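Local coordinates for protein putative phosphoribosyltransferase (Neisseria gonorrhoeae, PDB 5VOG) that binds the alarmone ppGpp and is probably a metal-binding phosphoribosyltransferase, judged by its family, at residues A[101-115]-A[129-143]. Numbering follows the deposited sequence. Where two conformers were deposited one is given.
Sequences VLVVDEVDDSRVTME and VGVAVLHEKIKAKAG. With G4P (guanosine-5',3'-tetraphosphate), chain D.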
loop_
_atom_site.group_PDB
_atom_site.type_symbol
_atom_site.label_atom_id
_atom_site.label_comp_id
_atom_site.label_asym_id
_atom_site.label_seq_id
_atom_site.Cartn_x
_atom_site.Cartn_y
_atom_site.Cartn_z
ATOM N N VAL A 101 -7.687 10.982 -12.203
ATOM C CA VAL A 101 -6.903 10.029 -11.419
ATOM C C VAL A 101 -5.615 10.690 -10.948
ATOM O O VAL A 101 -4.979 11.455 -11.684
ATOM C CB VAL A 101 -6.616 8.730 -12.203
ATOM C CG1 VAL A 101 -7.925 7.975 -12.481
ATOM C CG2 VAL A 101 -5.853 9.007 -13.485
ATOM N N LEU A 102 -5.237 10.391 -9.704
ATOM C CA LEU A 102 -4.070 10.968 -9.040
ATOM C C LEU A 102 -3.035 9.865 -8.851
ATOM O O LEU A 102 -3.239 8.943 -8.053
ATOM C CB LEU A 102 -4.454 11.577 -7.690
ATOM C CG LEU A 102 -3.316 12.250 -6.924
ATOM C CD1 LEU A 102 -2.862 13.512 -7.668
ATOM C CD2 LEU A 102 -3.724 12.565 -5.488
ATOM N N VAL A 103 -1.922 9.964 -9.572
ATOM C CA VAL A 103 -0.820 9.015 -9.436
ATOM C C VAL A 103 -0.038 9.374 -8.177
ATOM O O VAL A 103 0.270 10.545 -7.955
ATOM C CB VAL A 103 0.071 9.066 -10.690
ATOM C CG1 VAL A 103 1.259 8.129 -10.575
ATOM C CG2 VAL A 103 -0.760 8.763 -11.952
ATOM N N VAL A 104 0.280 8.377 -7.341
ATOM C CA VAL A 104 0.911 8.613 -6.038
ATOM C C VAL A 104 2.206 7.812 -5.938
ATOM O O VAL A 104 2.222 6.609 -6.218
ATOM C CB VAL A 104 -0.033 8.248 -4.872
ATOM C CG1 VAL A 104 0.679 8.437 -3.529
ATOM C CG2 VAL A 104 -1.329 9.047 -4.940
ATOM N N ASP A 105 3.292 8.467 -5.516
ATOM C CA ASP A 105 4.541 7.759 -5.251
ATOM C C ASP A 105 5.234 8.404 -4.058
ATOM O O ASP A 105 4.833 9.474 -3.597
ATOM C CB ASP A 105 5.448 7.731 -6.487
ATOM C CG ASP A 105 6.215 6.429 -6.620
ATOM O OD1 ASP A 105 6.444 5.762 -5.591
ATOM O OD2 ASP A 105 6.602 6.072 -7.754
ATOM N N GLU A 106 6.269 7.734 -3.525
ATOM C CA GLU A 106 6.881 8.279 -2.309
ATOM C C GLU A 106 7.987 9.298 -2.591
ATOM O O GLU A 106 8.098 10.282 -1.853
ATOM C CB GLU A 106 7.402 7.156 -1.386
ATOM C CG GLU A 106 8.886 6.774 -1.477
ATOM C CD GLU A 106 9.209 5.874 -2.665
ATOM O OE1 GLU A 106 8.624 6.070 -3.744
ATOM O OE2 GLU A 106 10.054 4.966 -2.520
ATOM N N VAL A 107 8.805 9.114 -3.629
ATOM C CA VAL A 107 9.949 9.999 -3.834
ATOM C C VAL A 107 10.101 10.333 -5.310
ATOM O O VAL A 107 9.959 9.468 -6.183
ATOM C CB VAL A 107 11.262 9.421 -3.253
ATOM C CG1 VAL A 107 11.752 8.183 -4.004
ATOM C CG2 VAL A 107 12.355 10.501 -3.236
ATOM N N ASP A 108 10.334 11.619 -5.576
ATOM C CA ASP A 108 10.719 12.161 -6.873
ATOM C C ASP A 108 12.234 12.337 -6.814
ATOM O O ASP A 108 12.743 13.312 -6.243
ATOM C CB ASP A 108 9.973 13.472 -7.117
ATOM C CG ASP A 108 10.368 14.166 -8.403
ATOM O OD1 ASP A 108 11.425 13.855 -8.986
ATOM O OD2 ASP A 108 9.602 15.062 -8.814
ATOM N N ASP A 109 12.952 11.364 -7.371
ATOM C CA ASP A 109 14.410 11.347 -7.361
ATOM C C ASP A 109 14.941 11.612 -8.764
ATOM O O ASP A 109 15.437 12.708 -9.037
ATOM C CB ASP A 109 14.920 10.009 -6.814
ATOM C CG ASP A 109 16.424 9.978 -6.644
ATOM O OD1 ASP A 109 16.954 10.838 -5.918
ATOM O OD2 ASP A 109 17.076 9.077 -7.212
ATOM N N SER A 110 14.833 10.644 -9.676
ATOM C CA SER A 110 15.288 10.831 -11.052
ATOM C C SER A 110 14.164 11.148 -12.029
ATOM O O SER A 110 14.446 11.599 -13.143
ATOM C CB SER A 110 16.013 9.574 -11.555
ATOM O OG SER A 110 15.077 8.532 -11.840
ATOM N N ARG A 111 12.913 10.896 -11.651
ATOM C CA ARG A 111 11.712 10.996 -12.482
ATOM C C ARG A 111 11.651 9.966 -13.601
ATOM O O ARG A 111 10.745 10.043 -14.440
ATOM C CB ARG A 111 11.529 12.392 -13.083
ATOM C CG ARG A 111 10.995 13.358 -12.092
ATOM C CD ARG A 111 10.880 14.774 -12.626
ATOM N NE ARG A 111 10.500 15.612 -11.507
ATOM C CZ ARG A 111 10.503 16.935 -11.509
ATOM N NH1 ARG A 111 10.869 17.608 -12.597
ATOM N NH2 ARG A 111 10.134 17.585 -10.416
ATOM N N VAL A 112 12.558 8.987 -13.625
ATOM C CA VAL A 112 12.503 7.973 -14.672
ATOM C C VAL A 112 11.263 7.096 -14.513
ATOM O O VAL A 112 10.563 6.815 -15.494
ATOM C CB VAL A 112 13.812 7.160 -14.694
ATOM C CG1 VAL A 112 13.698 5.960 -15.619
ATOM C CG2 VAL A 112 14.966 8.064 -15.160
ATOM N N THR A 113 10.939 6.677 -13.283
ATOM C CA THR A 113 9.720 5.889 -13.103
ATOM C C THR A 113 8.490 6.741 -13.355
ATOM O O THR A 113 7.527 6.292 -13.996
ATOM C CB THR A 113 9.651 5.302 -11.694
ATOM O OG1 THR A 113 10.741 4.401 -11.502
ATOM C CG2 THR A 113 8.323 4.543 -11.480
ATOM N N MET A 114 8.507 7.973 -12.841
ATOM C CA MET A 114 7.360 8.858 -12.983
ATOM C C MET A 114 7.038 9.111 -14.452
ATOM O O MET A 114 5.878 9.022 -14.868
ATOM C CB MET A 114 7.638 10.167 -12.252
ATOM C CG MET A 114 6.437 11.077 -12.131
ATOM S SD MET A 114 6.915 12.640 -11.367
ATOM C CE MET A 114 7.409 12.045 -9.754
ATOM N N GLU A 115 8.061 9.427 -15.256
ATOM C CA GLU A 115 7.830 9.649 -16.681
ATOM C C GLU A 115 7.270 8.402 -17.350
ATOM O O GLU A 115 6.339 8.486 -18.159
ATOM C CB GLU A 115 9.120 10.079 -17.384
ATOM C CG GLU A 115 8.919 10.226 -18.900
ATOM C CD GLU A 115 10.198 10.468 -19.693
ATOM O OE1 GLU A 115 11.116 11.145 -19.204
ATOM O OE2 GLU A 115 10.275 9.976 -20.839
ATOM N N VAL A 129 -5.099 13.569 -15.444
ATOM C CA VAL A 129 -4.099 12.783 -14.730
ATOM C C VAL A 129 -3.213 13.758 -13.970
ATOM O O VAL A 129 -2.592 14.638 -14.577
ATOM C CB VAL A 129 -3.262 11.916 -15.683
ATOM C CG1 VAL A 129 -2.205 11.133 -14.900
ATOM C CG2 VAL A 129 -4.157 10.974 -16.476
ATOM N N GLY A 130 -3.160 13.611 -12.642
ATOM C CA GLY A 130 -2.268 14.383 -11.811
ATOM C C GLY A 130 -1.283 13.462 -11.104
ATOM O O GLY A 130 -1.429 12.233 -11.113
ATOM N N VAL A 131 -0.263 14.060 -10.498
ATOM C CA VAL A 131 0.721 13.277 -9.761
ATOM C C VAL A 131 1.005 13.946 -8.423
ATOM O O VAL A 131 1.098 15.177 -8.325
ATOM C CB VAL A 131 2.014 13.056 -10.581
ATOM C CG1 VAL A 131 2.751 14.349 -10.806
ATOM C CG2 VAL A 131 2.915 12.028 -9.905
ATOM N N ALA A 132 1.093 13.120 -7.381
ATOM C CA ALA A 132 1.377 13.555 -6.022
ATOM C C ALA A 132 2.497 12.689 -5.468
ATOM O O ALA A 132 2.393 11.458 -5.484
ATOM C CB ALA A 132 0.136 13.433 -5.131
ATOM N N VAL A 133 3.570 13.314 -4.993
ATOM C CA VAL A 133 4.685 12.586 -4.401
ATOM C C VAL A 133 4.919 13.105 -2.993
ATOM O O VAL A 133 4.728 14.291 -2.708
ATOM C CB VAL A 133 5.978 12.684 -5.237
ATOM C CG1 VAL A 133 5.839 11.900 -6.510
ATOM C CG2 VAL A 133 6.321 14.141 -5.541
ATOM N N LEU A 134 5.311 12.198 -2.100
ATOM C CA LEU A 134 5.578 12.586 -0.722
ATOM C C LEU A 134 6.772 13.534 -0.639
ATOM O O LEU A 134 6.677 14.625 -0.055
ATOM C CB LEU A 134 5.804 11.326 0.119
ATOM C CG LEU A 134 6.416 11.451 1.517
ATOM C CD1 LEU A 134 5.526 12.258 2.450
ATOM C CD2 LEU A 134 6.651 10.053 2.089
ATOM N N HIS A 135 7.898 13.144 -1.237
ATOM C CA HIS A 135 9.152 13.884 -1.160
ATOM C C HIS A 135 9.658 14.206 -2.553
ATOM O O HIS A 135 9.803 13.304 -3.387
ATOM C CB HIS A 135 10.210 13.071 -0.423
ATOM C CG HIS A 135 9.886 12.836 1.011
ATOM N ND1 HIS A 135 10.033 11.606 1.614
ATOM C CD2 HIS A 135 9.447 13.683 1.971
ATOM C CE1 HIS A 135 9.688 11.705 2.885
ATOM N NE2 HIS A 135 9.335 12.957 3.128
ATOM N N GLU A 136 9.966 15.484 -2.787
ATOM C CA GLU A 136 10.548 15.953 -4.040
ATOM C C GLU A 136 11.996 16.358 -3.785
ATOM O O GLU A 136 12.253 17.369 -3.125
ATOM C CB GLU A 136 9.753 17.127 -4.604
ATOM C CG GLU A 136 10.394 17.737 -5.836
ATOM C CD GLU A 136 9.671 18.974 -6.330
ATOM O OE1 GLU A 136 8.693 19.418 -5.687
ATOM O OE2 GLU A 136 10.086 19.507 -7.378
ATOM N N LYS A 137 12.940 15.587 -4.322
ATOM C CA LYS A 137 14.349 15.938 -4.191
ATOM C C LYS A 137 14.742 16.985 -5.225
ATOM O O LYS A 137 14.415 16.860 -6.410
ATOM C CB LYS A 137 15.233 14.714 -4.357
ATOM C CG LYS A 137 15.124 13.694 -3.256
ATOM C CD LYS A 137 16.144 12.622 -3.565
ATOM C CE LYS A 137 16.230 11.582 -2.524
ATOM N NZ LYS A 137 17.310 10.634 -2.897
ATOM N N ILE A 138 15.467 18.003 -4.773
ATOM C CA ILE A 138 15.944 19.078 -5.640
ATOM C C ILE A 138 17.278 18.638 -6.235
ATOM O O ILE A 138 18.310 18.647 -5.564
ATOM C CB ILE A 138 16.066 20.399 -4.886
ATOM C CG1 ILE A 138 14.715 20.771 -4.270
ATOM C CG2 ILE A 138 16.584 21.475 -5.834
ATOM C CD1 ILE A 138 13.533 20.633 -5.224
ATOM N N LYS A 139 17.252 18.255 -7.506
ATOM C CA LYS A 139 18.400 17.663 -8.178
ATOM C C LYS A 139 18.075 17.593 -9.663
ATOM O O LYS A 139 16.940 17.837 -10.081
ATOM C CB LYS A 139 18.739 16.276 -7.619
ATOM C CG LYS A 139 17.599 15.267 -7.731
ATOM C CD LYS A 139 17.874 14.000 -6.921
ATOM C CE LYS A 139 19.010 13.185 -7.514
ATOM N NZ LYS A 139 19.408 12.043 -6.633
ATOM N N ALA A 140 19.089 17.272 -10.459
ATOM C CA ALA A 140 18.857 17.061 -11.880
ATOM C C ALA A 140 17.977 15.837 -12.087
ATOM O O ALA A 140 17.995 14.886 -11.299
ATOM C CB ALA A 140 20.177 16.895 -12.634
ATOM N N LYS A 141 17.195 15.877 -13.158
ATOM C CA LYS A 141 16.182 14.865 -13.429
ATOM C C LYS A 141 16.443 14.243 -14.791
ATOM O O LYS A 141 16.603 14.954 -15.789
ATOM C CB LYS A 141 14.779 15.477 -13.379
ATOM C CG LYS A 141 14.465 16.199 -12.070
ATOM C CD LYS A 141 14.366 15.226 -10.887
ATOM C CE LYS A 141 14.059 15.957 -9.592
ATOM N NZ LYS A 141 13.813 14.998 -8.465
ATOM N N ALA A 142 16.504 12.917 -14.831
ATOM C CA ALA A 142 16.607 12.242 -16.118
ATOM C C ALA A 142 15.248 12.131 -16.795
ATOM O O ALA A 142 15.162 12.219 -18.027
ATOM C CB ALA A 142 17.240 10.863 -15.939
ATOM N N GLY A 143 14.179 11.967 -16.008
ATOM C CA GLY A 143 12.845 11.917 -16.563
ATOM C C GLY A 143 12.177 13.279 -16.608
ATOM O O GLY A 143 12.559 14.203 -15.887
HETATM P PB G4P D . 10.934 8.706 -9.577
HETATM O O1B G4P D . 10.598 8.501 -10.968
HETATM O O2B G4P D . 11.816 9.941 -9.289
HETATM O O3B G4P D . 9.645 8.762 -8.698
HETATM O O3A G4P D . 11.682 7.430 -8.980
HETATM P PA G4P D . 13.014 6.695 -9.436
HETATM O O1A G4P D . 12.800 5.917 -10.676
HETATM O O2A G4P D . 14.142 7.693 -9.508
HETATM O "O5'" G4P D . 13.279 5.766 -8.146
HETATM C "C5'" G4P D . 14.017 4.531 -8.217
HETATM C "C4'" G4P D . 14.082 3.945 -6.831
HETATM O "O4'" G4P D . 14.952 4.734 -6.002
HETATM C "C3'" G4P D . 12.736 3.885 -6.102
HETATM O "O3'" G4P D . 12.466 2.511 -5.747
HETATM C "C2'" G4P D . 12.911 4.748 -4.849
HETATM O "O2'" G4P D . 12.252 4.230 -3.695
HETATM C "C1'" G4P D . 14.430 4.744 -4.692
HETATM N N9 G4P D . 14.918 5.955 -4.029
HETATM C C8 G4P D . 15.278 7.133 -4.629
HETATM N N7 G4P D . 15.664 8.049 -3.772
HETATM C C5 G4P D . 15.547 7.433 -2.534
HETATM C C6 G4P D . 15.831 7.905 -1.214
HETATM O O6 G4P D . 16.256 9.018 -0.889
HETATM N N1 G4P D . 15.587 6.944 -0.253
HETATM C C2 G4P D . 15.124 5.678 -0.503
HETATM N N2 G4P D . 14.965 4.871 0.550
HETATM N N3 G4P D . 14.856 5.225 -1.724
HETATM C C4 G4P D . 15.089 6.143 -2.683
HETATM P PC G4P D . 11.809 1.484 -6.753
HETATM O O1C G4P D . 12.830 0.915 -7.676
HETATM O O2C G4P D . 10.701 2.247 -7.425
HETATM O O3C G4P D . 11.166 0.364 -5.818
HETATM P PD G4P D . 9.971 0.350 -4.762
HETATM O O1D G4P D . 9.170 1.582 -5.023
HETATM O O2D G4P D . 9.185 -0.949 -5.055
HETATM O O3D G4P D . 10.631 0.287 -3.409
HETATM O O HOH W 1 12.176 16.850 -15.171
HETATM O O HOH W 2 8.670 20.280 -9.634
HETATM O O HOH W 3 13.377 12.522 -20.642
#
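L102 lays its forked end over a strand that is bare at G130: CD1 rests against the glycine backbone, 3.8 Å from G130 C, and both methyls touch A132 CB, so two small residues make the hollow for a large one. On the other face V101, V103, V129 and V131 mesh their branched carbons, and M114 CG lies against V131 CG2 at 4.3 Å, joining helix to sheet. Strands 101-105 and 129-133 run parallel, their backbone bonds carried past a shared corner at E106 and L134.

Beyond it, charge replaces bulk. R111, its chain extended from CG to NE, grips D108 OD2 side-on with NE and NH2, while the carbon chain of K141 passes over the rim of one guanidinium face and sends NZ to D108 OD1 (2.7 Å) from above the carboxylate plane. K137 and K139 reach D109 OD1 from opposite faces; K137 NZ also holds guanine O6 of ppGpp (2.8 Å). G143 packs against the R111 carbonyl, where a CB would collide with R111 O, so glycine suits the place; its N-H meets S110 O (2.9 Å, 176°).

The turn 109-111 and the first residues of helix 112-121 hold the 5'-diphosphate of ppGpp, D109 N and R111 N both donating to O2B, consistent with the PRPP loop of type I phosphoribosyltransferases. Strand 40-45 flanks 101-105, strand 151-157 flanks 129-133, and helix 112-121 links the pair as a beta-alpha-beta crossover.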